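Local coordinates for Non-structural protein 5 (Modoc virus, PDB 2WA2) that probably transfers methyl groups from S-adenosylmethionine to the 5' cap of viral RNA, as flavivirus N7- and 2'-O-methyltransferase domains do, at residues 106-116 with 132-141; 144-154 with 180-191. The protein carries 4 engineered substitutions. All blocks are in the same frame, centred on the assembly; numbering follows the deposited sequence.

Contact 1 (106-116 with 132-141); sequences VREVKAYTLGT and LITFKSKVDV. With SAM (S-adenosylmethionine), chain C.
The first torsion of Tyr112 (chi1 -59°) sets its ring beside its own backbone N, anti to the carbonyl carbon, and CD1 then comes 3.8 Å from Lys136 CB; Lys136 CG, anti to its backbone N, carries the rest of that chain on from there. Tyr112 CB packs against Val141 CG1. The other face of the sheet carries Val109, Ala111, Ile133 and Phe135. Val109 and Ile133 lie side by side, and the methyl of Ala111 sits 3.5 Å from Phe135 CD1. Ile133 CG2 rests over the centre of the Phe135 ring, and helix 95-101 covers this side. Between the faces the backbones pair in parallel, Thr134 bridging Val109 and Ala111: its N donates to Val109 O at 2.8 Å, and its O accepts from Ala111 N. Strand 133-136 is an edge strand of a Rossmann-like methyltransferase sheet, and the chain beyond the two strands supplies part of the adenine pocket of S-adenosylmethionine. Val141 N donates to adenine N1 at 2.8 Å, nearly straight at 167°. Adenine N6 donates to Asp140 OD1 at 2.9 Å; Thr142 OG1 also bonds to that oxygen, and the two bonds would restrain the carboxylate's rotation. Leu114 CG packs 3.8 Å from adenine C6, while Val141 CG2 comes within 3.4 Å of adenine N1. Farther out, Lys138 folds back at chi2 and its NZ bonds to Gly115 O at 2.9 Å, approaching from above the carbonyl plane.

Contact 2 (144-154 with 180-191); sequences MEPFQADTVLC and WLEYNQGCGFCV
Trp180 reaches from the last turn of its helix to Pro146 and Phe147 in the loop before strand 151-154. Its CB lies near Val152 CG2, at 4.3 Å; CG and CD2 then run beneath Pro146 CB. Farther out the six-membered ring takes Pro146 CA over its face in a CH-pi contact, 3.6 Å from the ring centroid. The leading atom, Trp180 CH2, points at the face of Phe147, 3.6 Å from Phe147 CE2, in an edge-to-face pair with planes at 76°. On the pyrrole side NE1 donates to a water that in turn donates to Met144 O. This is the beta-alpha-beta crossover of strand 151-154, helix 163-183 and strand 188-193, and the two strands run parallel through bonds such as Val152 N to Gly188 O, 2.8 Å. Where the helix ends, Asn184 clamps the loop with both ends of its amide: ND2 donates to Phe147 O at 3.0 Å with the acceptor in the amide plane, whereas OD1 accepts Ala149 N at 3.0 Å from well above that plane. Tyr183, its CG anti to the backbone N (chi1 -171°), lays a ring face against Pro146 O.

Contact 1 and contact 2 belong to the same sheet, their centres 14 Å apart, with strand 86-89 lying between strands 106-112 and 151-154. They follow one another along the chain, and the loop leaving 132-141 leads into 144-154. Side chains join them directly. Phe147 lies 3.5 Å by its CZ from Tyr112 OH and makes a cation-pi contact with Lys110. Met144 CE touches Val139 CG1 at 3.6 Å. Contact 1 supplies adenine-binding residues of the S-adenosylmethionine pocket; contact 2 lies farther from the ligand, the Met144 side chain about 7 Å from it. His119 and Asp155 add further hydrogen bonds to the ligand.

Contact 1 (106-116 with 132-141)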
loop_
_atom_site.group_PDB
_atom_site.type_symbol
_atom_site.label_atom_id
_atom_site.label_comp_id
_atom_site.label_asym_id
_atom_site.label_seq_id
_atom_site.Cartn_x
_atom_site.Cartn_y
_atom_site.Cartn_z
ATOM N N VAL A 106 -15.041 12.855 2.798
ATOM C CA VAL A 106 -15.136 12.235 1.472
ATOM C C VAL A 106 -16.482 12.504 0.811
ATOM O O VAL A 106 -17.529 12.273 1.422
ATOM C CB VAL A 106 -14.922 10.714 1.580
ATOM C CG1 VAL A 106 -15.078 10.035 0.226
ATOM C CG2 VAL A 106 -13.518 10.447 2.144
ATOM N N ARG A 107 -16.421 12.953 -0.441
ATOM C CA ARG A 107 -17.601 13.259 -1.248
ATOM C C ARG A 107 -17.963 12.161 -2.240
ATOM O O ARG A 107 -19.138 11.910 -2.478
ATOM C CB ARG A 107 -17.434 14.599 -1.951
ATOM C CG ARG A 107 -17.655 15.770 -0.983
ATOM C CD ARG A 107 -17.586 17.101 -1.711
ATOM N NE ARG A 107 -18.914 17.599 -2.101
ATOM C CZ ARG A 107 -19.481 17.411 -3.298
ATOM N NH1 ARG A 107 -18.852 16.714 -4.248
ATOM N NH2 ARG A 107 -20.692 17.915 -3.544
ATOM N N GLU A 108 -16.959 11.505 -2.808
ATOM C CA GLU A 108 -17.185 10.353 -3.694
ATOM C C GLU A 108 -15.953 9.448 -3.758
ATOM O O GLU A 108 -14.825 9.884 -3.471
ATOM C CB GLU A 108 -17.556 10.821 -5.108
ATOM C CG GLU A 108 -16.450 11.574 -5.792
ATOM C CD GLU A 108 -16.817 12.046 -7.181
ATOM O OE1 GLU A 108 -17.906 11.678 -7.690
ATOM O OE2 GLU A 108 -16.011 12.802 -7.765
ATOM N N VAL A 109 -16.171 8.186 -4.115
ATOM C CA VAL A 109 -15.068 7.250 -4.269
ATOM C C VAL A 109 -15.159 6.592 -5.642
ATOM O O VAL A 109 -16.181 6.020 -5.995
ATOM C CB VAL A 109 -15.063 6.182 -3.156
ATOM C CG1 VAL A 109 -13.849 5.258 -3.312
ATOM C CG2 VAL A 109 -15.027 6.827 -1.794
ATOM N N LYS A 110 -14.107 6.743 -6.418
ATOM C CA LYS A 110 -13.988 6.131 -7.700
ATOM C C LYS A 110 -12.931 5.018 -7.556
ATOM O O LYS A 110 -11.717 5.284 -7.375
ATOM C CB LYS A 110 -13.584 7.190 -8.719
ATOM C CG LYS A 110 -14.620 8.335 -8.846
ATOM C CD LYS A 110 -14.213 9.230 -10.007
ATOM C CE LYS A 110 -15.177 10.382 -10.245
ATOM N NZ LYS A 110 -14.641 11.254 -11.379
ATOM N N ALA A 111 -13.419 3.785 -7.628
ATOM C CA ALA A 111 -12.660 2.566 -7.341
ATOM C C ALA A 111 -12.433 1.728 -8.620
ATOM O O ALA A 111 -13.348 1.557 -9.435
ATOM C CB ALA A 111 -13.411 1.752 -6.281
ATOM N N TYR A 112 -11.208 1.250 -8.803
ATOM C CA TYR A 112 -10.796 0.580 -10.043
ATOM C C TYR A 112 -9.992 -0.673 -9.746
ATOM O O TYR A 112 -9.105 -0.655 -8.886
ATOM C CB TYR A 112 -9.965 1.548 -10.918
ATOM C CG TYR A 112 -10.720 2.796 -11.281
ATOM C CD1 TYR A 112 -11.546 2.828 -12.411
ATOM C CD2 TYR A 112 -10.649 3.943 -10.473
ATOM C CE1 TYR A 112 -12.269 3.985 -12.736
ATOM C CE2 TYR A 112 -11.369 5.118 -10.799
ATOM C CZ TYR A 112 -12.170 5.117 -11.918
ATOM O OH TYR A 112 -12.886 6.249 -12.256
ATOM N N THR A 113 -10.285 -1.766 -10.460
ATOM C CA THR A 113 -9.484 -2.971 -10.284
ATOM C C THR A 113 -9.552 -3.865 -11.527
ATOM O O THR A 113 -10.475 -3.739 -12.347
ATOM C CB THR A 113 -9.895 -3.715 -8.977
ATOM O OG1 THR A 113 -8.798 -4.510 -8.499
ATOM C CG2 THR A 113 -11.179 -4.531 -9.154
ATOM N N LEU A 114 -8.555 -4.723 -11.683
ATOM C CA LEU A 114 -8.478 -5.627 -12.825
ATOM C C LEU A 114 -9.689 -6.566 -12.867
ATOM O O LEU A 114 -10.396 -6.610 -13.862
ATOM C CB LEU A 114 -7.220 -6.461 -12.743
ATOM C CG LEU A 114 -5.955 -6.054 -13.472
ATOM C CD1 LEU A 114 -5.046 -7.260 -13.376
ATOM C CD2 LEU A 114 -6.207 -5.696 -14.947
ATOM N N GLY A 115 -9.898 -7.330 -11.791
ATOM C CA GLY A 115 -11.105 -8.141 -11.632
ATOM C C GLY A 115 -11.190 -9.233 -12.687
ATOM O O GLY A 115 -12.255 -9.796 -12.909
ATOM N N THR A 116 -10.071 -9.512 -13.345
ATOM C CA THR A 116 -10.024 -10.551 -14.373
ATOM C C THR A 116 -9.792 -11.899 -13.702
ATOM O O THR A 116 -9.722 -11.961 -12.483
ATOM C CB THR A 116 -8.966 -10.273 -15.434
ATOM O OG1 THR A 116 -7.708 -10.048 -14.811
ATOM C CG2 THR A 116 -9.339 -9.044 -16.290
ATOM N N LEU A 132 -21.828 6.410 -2.343
ATOM C CA LEU A 132 -20.786 7.331 -2.754
ATOM C C LEU A 132 -19.717 6.661 -3.644
ATOM O O LEU A 132 -18.923 7.354 -4.286
ATOM C CB LEU A 132 -20.140 7.951 -1.518
ATOM C CG LEU A 132 -21.083 8.728 -0.581
ATOM C CD1 LEU A 132 -20.315 9.393 0.552
ATOM C CD2 LEU A 132 -21.898 9.757 -1.359
ATOM N N ILE A 133 -19.731 5.329 -3.704
ATOM C CA ILE A 133 -18.713 4.586 -4.478
ATOM C C ILE A 133 -19.214 4.198 -5.860
ATOM O O ILE A 133 -20.373 3.771 -6.007
ATOM C CB ILE A 133 -18.221 3.294 -3.749
ATOM C CG1 ILE A 133 -17.864 3.598 -2.298
ATOM C CG2 ILE A 133 -16.974 2.699 -4.462
ATOM C CD1 ILE A 133 -17.986 2.402 -1.369
ATOM N N THR A 134 -18.341 4.385 -6.850
ATOM C CA THR A 134 -18.460 3.787 -8.171
ATOM C C THR A 134 -17.331 2.782 -8.352
ATOM O O THR A 134 -16.149 3.168 -8.402
ATOM C CB THR A 134 -18.365 4.837 -9.292
ATOM O OG1 THR A 134 -19.395 5.809 -9.105
ATOM C CG2 THR A 134 -18.515 4.168 -10.659
ATOM N N PHE A 135 -17.695 1.501 -8.433
ATOM C CA PHE A 135 -16.711 0.448 -8.692
ATOM C C PHE A 135 -16.627 0.214 -10.181
ATOM O O PHE A 135 -17.668 0.096 -10.863
ATOM C CB PHE A 135 -17.085 -0.853 -7.998
ATOM C CG PHE A 135 -16.845 -0.838 -6.525
ATOM C CD1 PHE A 135 -15.559 -0.939 -6.023
ATOM C CD2 PHE A 135 -17.906 -0.785 -5.636
ATOM C CE1 PHE A 135 -15.331 -0.944 -4.626
ATOM C CE2 PHE A 135 -17.695 -0.788 -4.272
ATOM C CZ PHE A 135 -16.394 -0.873 -3.765
ATOM N N LYS A 136 -15.400 0.181 -10.684
ATOM C CA LYS A 136 -15.161 -0.251 -12.039
ATOM C C LYS A 136 -14.128 -1.383 -12.125
ATOM O O LYS A 136 -12.938 -1.171 -11.896
ATOM C CB LYS A 136 -14.805 0.928 -12.947
ATOM C CG LYS A 136 -15.090 0.603 -14.439
ATOM C CD LYS A 136 -16.069 1.611 -15.084
ATOM C CE LYS A 136 -15.363 2.916 -15.557
ATOM N NZ LYS A 136 -14.229 2.766 -16.568
ATOM N N SER A 137 -14.594 -2.585 -12.444
ATOM C CA SER A 137 -13.698 -3.700 -12.736
ATOM C C SER A 137 -13.282 -3.670 -14.202
ATOM O O SER A 137 -13.743 -2.815 -14.984
ATOM C CB SER A 137 -14.330 -5.054 -12.367
ATOM O OG SER A 137 -14.692 -5.042 -10.998
ATOM N N LYS A 138 -12.399 -4.587 -14.562
ATOM C CA LYS A 138 -11.883 -4.719 -15.909
ATOM C C LYS A 138 -11.186 -3.444 -16.381
ATOM O O LYS A 138 -11.429 -2.948 -17.491
ATOM C CB LYS A 138 -13.013 -5.140 -16.882
ATOM C CG LYS A 138 -13.914 -6.204 -16.308
ATOM C CD LYS A 138 -13.237 -7.517 -16.206
ATOM C CE LYS A 138 -14.267 -8.593 -15.772
ATOM N NZ LYS A 138 -13.531 -9.846 -15.462
ATOM N N VAL A 139 -10.303 -2.932 -15.521
ATOM C CA VAL A 139 -9.470 -1.765 -15.816
ATOM C C VAL A 139 -8.063 -2.047 -15.300
ATOM O O VAL A 139 -7.892 -2.479 -14.131
ATOM C CB VAL A 139 -10.019 -0.457 -15.122
ATOM C CG1 VAL A 139 -9.046 0.674 -15.285
ATOM C CG2 VAL A 139 -11.351 -0.040 -15.730
ATOM N N ASP A 140 -7.090 -1.827 -16.175
ATOM C CA ASP A 140 -5.674 -1.886 -15.832
ATOM C C ASP A 140 -5.301 -0.454 -15.438
ATOM O O ASP A 140 -5.178 0.438 -16.296
ATOM C CB ASP A 140 -4.848 -2.347 -17.025
ATOM C CG ASP A 140 -3.347 -2.420 -16.721
ATOM O OD1 ASP A 140 -2.899 -1.950 -15.624
ATOM O OD2 ASP A 140 -2.625 -2.952 -17.587
ATOM N N VAL A 141 -5.101 -0.242 -14.146
ATOM C CA VAL A 141 -4.866 1.120 -13.659
ATOM C C VAL A 141 -3.522 1.658 -14.096
ATOM O O VAL A 141 -3.351 2.863 -14.148
ATOM C CB VAL A 141 -5.041 1.282 -12.118
ATOM C CG1 VAL A 141 -6.439 0.822 -11.651
ATOM C CG2 VAL A 141 -3.920 0.596 -11.383
HETATM N N SAM C . -7.194 -2.399 -0.636
HETATM C CA SAM C . -7.776 -3.735 -0.996
HETATM C C SAM C . -8.949 -4.073 -0.070
HETATM O O SAM C . -9.108 -3.413 0.964
HETATM O OXT SAM C . -9.750 -4.998 -0.300
HETATM C CB SAM C . -6.709 -4.825 -0.895
HETATM C CG SAM C . -5.645 -4.744 -1.983
HETATM S SD SAM C . -6.274 -5.607 -3.432
HETATM C CE SAM C . -5.726 -7.293 -3.011
HETATM C "C5'" SAM C . -5.024 -5.252 -4.685
HETATM C "C4'" SAM C . -5.724 -5.412 -6.034
HETATM O "O4'" SAM C . -5.062 -4.721 -7.062
HETATM C "C3'" SAM C . -5.770 -6.872 -6.476
HETATM O "O3'" SAM C . -7.100 -7.308 -6.333
HETATM C "C2'" SAM C . -5.366 -6.869 -7.939
HETATM O "O2'" SAM C . -6.310 -7.582 -8.699
HETATM C "C1'" SAM C . -5.395 -5.374 -8.271
HETATM N N9 SAM C . -4.471 -5.007 -9.339
HETATM C C8 SAM C . -3.178 -5.447 -9.498
HETATM N N7 SAM C . -2.657 -4.869 -10.586
HETATM C C5 SAM C . -3.624 -4.074 -11.121
HETATM C C6 SAM C . -3.642 -3.248 -12.247
HETATM N N6 SAM C . -2.600 -3.139 -13.051
HETATM N N1 SAM C . -4.788 -2.525 -12.516
HETATM C C2 SAM C . -5.895 -2.626 -11.717
HETATM N N3 SAM C . -5.901 -3.438 -10.600
HETATM C C4 SAM C . -4.762 -4.151 -10.337
#

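Contact 2 (144-154 with 180-191)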
loop_
_atom_site.group_PDB
_atom_site.type_symbol
_atom_site.label_atom_id
_atom_site.label_comp_id
_atom_site.label_asym_id
_atom_site.label_seq_id
_atom_site.Cartn_x
_atom_site.Cartn_y
_atom_site.Cartn_z
ATOM N N MET A 144 -4.380 3.883 -17.054
ATOM C CA MET A 144 -5.475 4.838 -16.946
ATOM C C MET A 144 -4.928 6.262 -16.916
ATOM O O MET A 144 -3.892 6.564 -16.304
ATOM C CB MET A 144 -6.298 4.535 -15.693
ATOM C CG MET A 144 -7.774 5.028 -15.632
ATOM S SD MET A 144 -8.425 4.813 -13.931
ATOM C CE MET A 144 -7.463 3.432 -13.524
ATOM N N GLU A 145 -5.635 7.129 -17.611
ATOM C CA GLU A 145 -5.389 8.547 -17.581
ATOM C C GLU A 145 -5.720 9.091 -16.175
ATOM O O GLU A 145 -6.836 8.882 -15.669
ATOM C CB GLU A 145 -6.282 9.189 -18.661
ATOM C CG GLU A 145 -6.363 10.703 -18.637
ATOM C CD GLU A 145 -5.212 11.359 -19.357
ATOM O OE1 GLU A 145 -5.285 12.590 -19.561
ATOM O OE2 GLU A 145 -4.233 10.667 -19.710
ATOM N N PRO A 146 -4.753 9.776 -15.525
ATOM C CA PRO A 146 -5.102 10.376 -14.232
ATOM C C PRO A 146 -6.198 11.401 -14.453
ATOM O O PRO A 146 -6.278 11.987 -15.555
ATOM C CB PRO A 146 -3.801 11.083 -13.798
ATOM C CG PRO A 146 -2.749 10.449 -14.598
ATOM C CD PRO A 146 -3.369 10.091 -15.909
ATOM N N PHE A 147 -7.049 11.585 -13.441
ATOM C CA PHE A 147 -8.035 12.647 -13.464
ATOM C C PHE A 147 -8.109 13.288 -12.101
ATOM O O PHE A 147 -7.359 12.895 -11.192
ATOM C CB PHE A 147 -9.407 12.110 -13.881
ATOM C CG PHE A 147 -9.907 10.997 -13.020
ATOM C CD1 PHE A 147 -10.383 11.248 -11.738
ATOM C CD2 PHE A 147 -9.907 9.692 -13.491
ATOM C CE1 PHE A 147 -10.840 10.237 -10.949
ATOM C CE2 PHE A 147 -10.367 8.664 -12.692
ATOM C CZ PHE A 147 -10.831 8.935 -11.420
ATOM N N GLN A 148 -9.023 14.259 -11.962
ATOM C CA GLN A 148 -9.206 15.030 -10.726
ATOM C C GLN A 148 -9.514 14.185 -9.489
ATOM O O GLN A 148 -10.496 13.435 -9.442
ATOM C CB GLN A 148 -10.280 16.119 -10.915
ATOM C CG GLN A 148 -10.149 17.354 -9.999
ATOM C CD GLN A 148 -10.486 17.066 -8.535
ATOM O OE1 GLN A 148 -11.536 16.483 -8.223
ATOM N NE2 GLN A 148 -9.582 17.472 -7.625
ATOM N N ALA A 149 -8.668 14.327 -8.475
ATOM C CA ALA A 149 -8.863 13.633 -7.208
ATOM C C ALA A 149 -8.151 14.385 -6.123
ATOM O O ALA A 149 -7.033 14.857 -6.331
ATOM C CB ALA A 149 -8.325 12.164 -7.257
ATOM N N ASP A 150 -8.797 14.438 -4.962
ATOM C CA ASP A 150 -8.241 15.071 -3.772
ATOM C C ASP A 150 -7.441 14.110 -2.900
ATOM O O ASP A 150 -6.614 14.559 -2.075
ATOM C CB ASP A 150 -9.371 15.680 -2.977
ATOM C CG ASP A 150 -10.197 16.628 -3.825
ATOM O OD1 ASP A 150 -9.672 17.710 -4.118
ATOM O OD2 ASP A 150 -11.314 16.251 -4.238
ATOM N N THR A 151 -7.686 12.800 -3.084
ATOM C CA THR A 151 -7.006 11.749 -2.329
ATOM C C THR A 151 -6.721 10.588 -3.286
ATOM O O THR A 151 -7.625 10.103 -3.961
ATOM C CB THR A 151 -7.880 11.187 -1.198
ATOM O OG1 THR A 151 -8.490 12.249 -0.448
ATOM C CG2 THR A 151 -7.065 10.301 -0.293
ATOM N N VAL A 152 -5.464 10.158 -3.340
ATOM C CA VAL A 152 -5.096 9.014 -4.188
ATOM C C VAL A 152 -4.704 7.826 -3.314
ATOM O O VAL A 152 -3.713 7.888 -2.584
ATOM C CB VAL A 152 -3.972 9.390 -5.142
ATOM C CG1 VAL A 152 -3.478 8.152 -5.924
ATOM C CG2 VAL A 152 -4.414 10.531 -6.041
ATOM N N LEU A 153 -5.491 6.757 -3.389
ATOM C CA LEU A 153 -5.227 5.520 -2.636
ATOM C C LEU A 153 -4.784 4.457 -3.606
ATOM O O LEU A 153 -5.335 4.344 -4.691
ATOM C CB LEU A 153 -6.493 5.011 -1.908
ATOM C CG LEU A 153 -7.138 5.967 -0.895
ATOM C CD1 LEU A 153 -8.318 5.276 -0.208
ATOM C CD2 LEU A 153 -6.114 6.490 0.147
ATOM N N CYS A 154 -3.813 3.631 -3.210
ATOM C CA CYS A 154 -3.439 2.520 -4.083
ATOM C C CYS A 154 -2.870 1.404 -3.239
ATOM O O CYS A 154 -1.934 1.630 -2.474
ATOM C CB CYS A 154 -2.398 2.970 -5.093
ATOM S SG CYS A 154 -1.888 1.702 -6.299
ATOM N N TRP A 180 -0.333 10.556 -11.141
ATOM C CA TRP A 180 -1.493 11.042 -10.401
ATOM C C TRP A 180 -1.148 12.232 -9.493
ATOM O O TRP A 180 -1.897 13.211 -9.440
ATOM C CB TRP A 180 -2.125 9.916 -9.596
ATOM C CG TRP A 180 -2.904 8.942 -10.486
ATOM C CD1 TRP A 180 -2.413 7.891 -11.225
ATOM C CD2 TRP A 180 -4.314 8.968 -10.710
ATOM N NE1 TRP A 180 -3.455 7.258 -11.902
ATOM C CE2 TRP A 180 -4.629 7.893 -11.595
ATOM C CE3 TRP A 180 -5.345 9.796 -10.254
ATOM C CZ2 TRP A 180 -5.943 7.624 -12.012
ATOM C CZ3 TRP A 180 -6.651 9.531 -10.675
ATOM C CH2 TRP A 180 -6.930 8.456 -11.554
ATOM N N LEU A 181 -0.029 12.133 -8.784
ATOM C CA LEU A 181 0.419 13.181 -7.872
ATOM C C LEU A 181 0.827 14.459 -8.615
ATOM O O LEU A 181 0.596 15.566 -8.123
ATOM C CB LEU A 181 1.596 12.668 -7.016
ATOM C CG LEU A 181 1.265 11.473 -6.109
ATOM C CD1 LEU A 181 2.347 11.162 -5.062
ATOM C CD2 LEU A 181 -0.103 11.554 -5.440
ATOM N N GLU A 182 1.457 14.291 -9.770
ATOM C CA GLU A 182 1.815 15.401 -10.667
ATOM C C GLU A 182 0.554 16.105 -11.154
ATOM O O GLU A 182 0.495 17.327 -11.113
ATOM C CB GLU A 182 2.624 14.879 -11.861
ATOM C CG GLU A 182 3.329 15.916 -12.739
ATOM C CD GLU A 182 4.417 15.271 -13.611
ATOM O OE1 GLU A 182 4.718 14.062 -13.394
ATOM O OE2 GLU A 182 4.980 15.954 -14.511
ATOM N N TYR A 183 -0.459 15.327 -11.558
ATOM C CA TYR A 183 -1.722 15.875 -12.049
ATOM C C TYR A 183 -2.523 16.585 -10.947
ATOM O O TYR A 183 -3.157 17.614 -11.200
ATOM C CB TYR A 183 -2.564 14.770 -12.709
ATOM C CG TYR A 183 -3.805 15.247 -13.447
ATOM C CD1 TYR A 183 -3.774 15.498 -14.825
ATOM C CD2 TYR A 183 -5.023 15.429 -12.773
ATOM C CE1 TYR A 183 -4.925 15.934 -15.513
ATOM C CE2 TYR A 183 -6.173 15.870 -13.451
ATOM C CZ TYR A 183 -6.109 16.121 -14.816
ATOM O OH TYR A 183 -7.239 16.567 -15.485
ATOM N N ASN A 184 -2.481 16.050 -9.729
ATOM C CA ASN A 184 -3.279 16.562 -8.634
ATOM C C ASN A 184 -2.409 17.212 -7.570
ATOM O O ASN A 184 -2.269 16.685 -6.475
ATOM C CB ASN A 184 -4.122 15.445 -8.015
ATOM C CG ASN A 184 -5.175 14.931 -8.953
ATOM O OD1 ASN A 184 -6.101 15.654 -9.306
ATOM N ND2 ASN A 184 -5.048 13.665 -9.362
ATOM N N GLN A 185 -1.823 18.357 -7.921
ATOM C CA GLN A 185 -0.986 19.149 -7.015
ATOM C C GLN A 185 -1.575 19.236 -5.607
ATOM O O GLN A 185 -2.710 19.684 -5.421
ATOM C CB GLN A 185 -0.776 20.554 -7.595
ATOM C CG GLN A 185 0.006 20.557 -8.912
ATOM C CD GLN A 185 1.026 21.676 -8.964
ATOM O OE1 GLN A 185 0.781 22.741 -9.554
ATOM N NE2 GLN A 185 2.171 21.457 -8.314
ATOM N N GLY A 186 -0.826 18.738 -4.629
ATOM C CA GLY A 186 -1.228 18.836 -3.230
ATOM C C GLY A 186 -2.200 17.810 -2.694
ATOM O O GLY A 186 -2.621 17.893 -1.529
ATOM N N CYS A 187 -2.579 16.834 -3.519
ATOM C CA CYS A 187 -3.510 15.822 -3.067
ATOM C C CYS A 187 -2.879 14.988 -1.963
ATOM O O CYS A 187 -1.642 14.902 -1.867
ATOM C CB CYS A 187 -3.943 14.910 -4.227
ATOM S SG CYS A 187 -2.621 13.898 -4.886
ATOM N N GLY A 188 -3.739 14.408 -1.134
ATOM C CA GLY A 188 -3.356 13.391 -0.164
ATOM C C GLY A 188 -3.142 12.057 -0.871
ATOM O O GLY A 188 -3.638 11.836 -1.998
ATOM N N PHE A 189 -2.380 11.172 -0.232
ATOM C CA PHE A 189 -2.107 9.874 -0.869
ATOM C C PHE A 189 -1.713 8.796 0.142
ATOM O O PHE A 189 -1.207 9.081 1.252
ATOM C CB PHE A 189 -1.070 10.017 -2.015
ATOM C CG PHE A 189 0.226 10.677 -1.594
ATOM C CD1 PHE A 189 1.232 9.941 -0.931
ATOM C CD2 PHE A 189 0.438 12.037 -1.837
ATOM C CE1 PHE A 189 2.425 10.582 -0.542
ATOM C CE2 PHE A 189 1.637 12.662 -1.448
ATOM C CZ PHE A 189 2.614 11.924 -0.789
ATOM N N CYS A 190 -1.972 7.543 -0.220
ATOM C CA CYS A 190 -1.555 6.432 0.617
ATOM C C CYS A 190 -1.392 5.294 -0.360
ATOM O O CYS A 190 -2.371 4.841 -0.931
ATOM C CB CYS A 190 -2.603 6.115 1.688
ATOM S SG CYS A 190 -2.272 4.672 2.645
ATOM N N VAL A 191 -0.142 4.868 -0.530
ATOM C CA VAL A 191 0.265 3.972 -1.614
ATOM C C VAL A 191 1.059 2.788 -1.021
ATOM O O VAL A 191 2.091 2.993 -0.370
ATOM C CB VAL A 191 1.141 4.708 -2.656
ATOM C CG1 VAL A 191 1.565 3.738 -3.742
ATOM C CG2 VAL A 191 0.345 5.948 -3.278
HETATM O O HOH W 1 -2.713 5.594 -14.231
#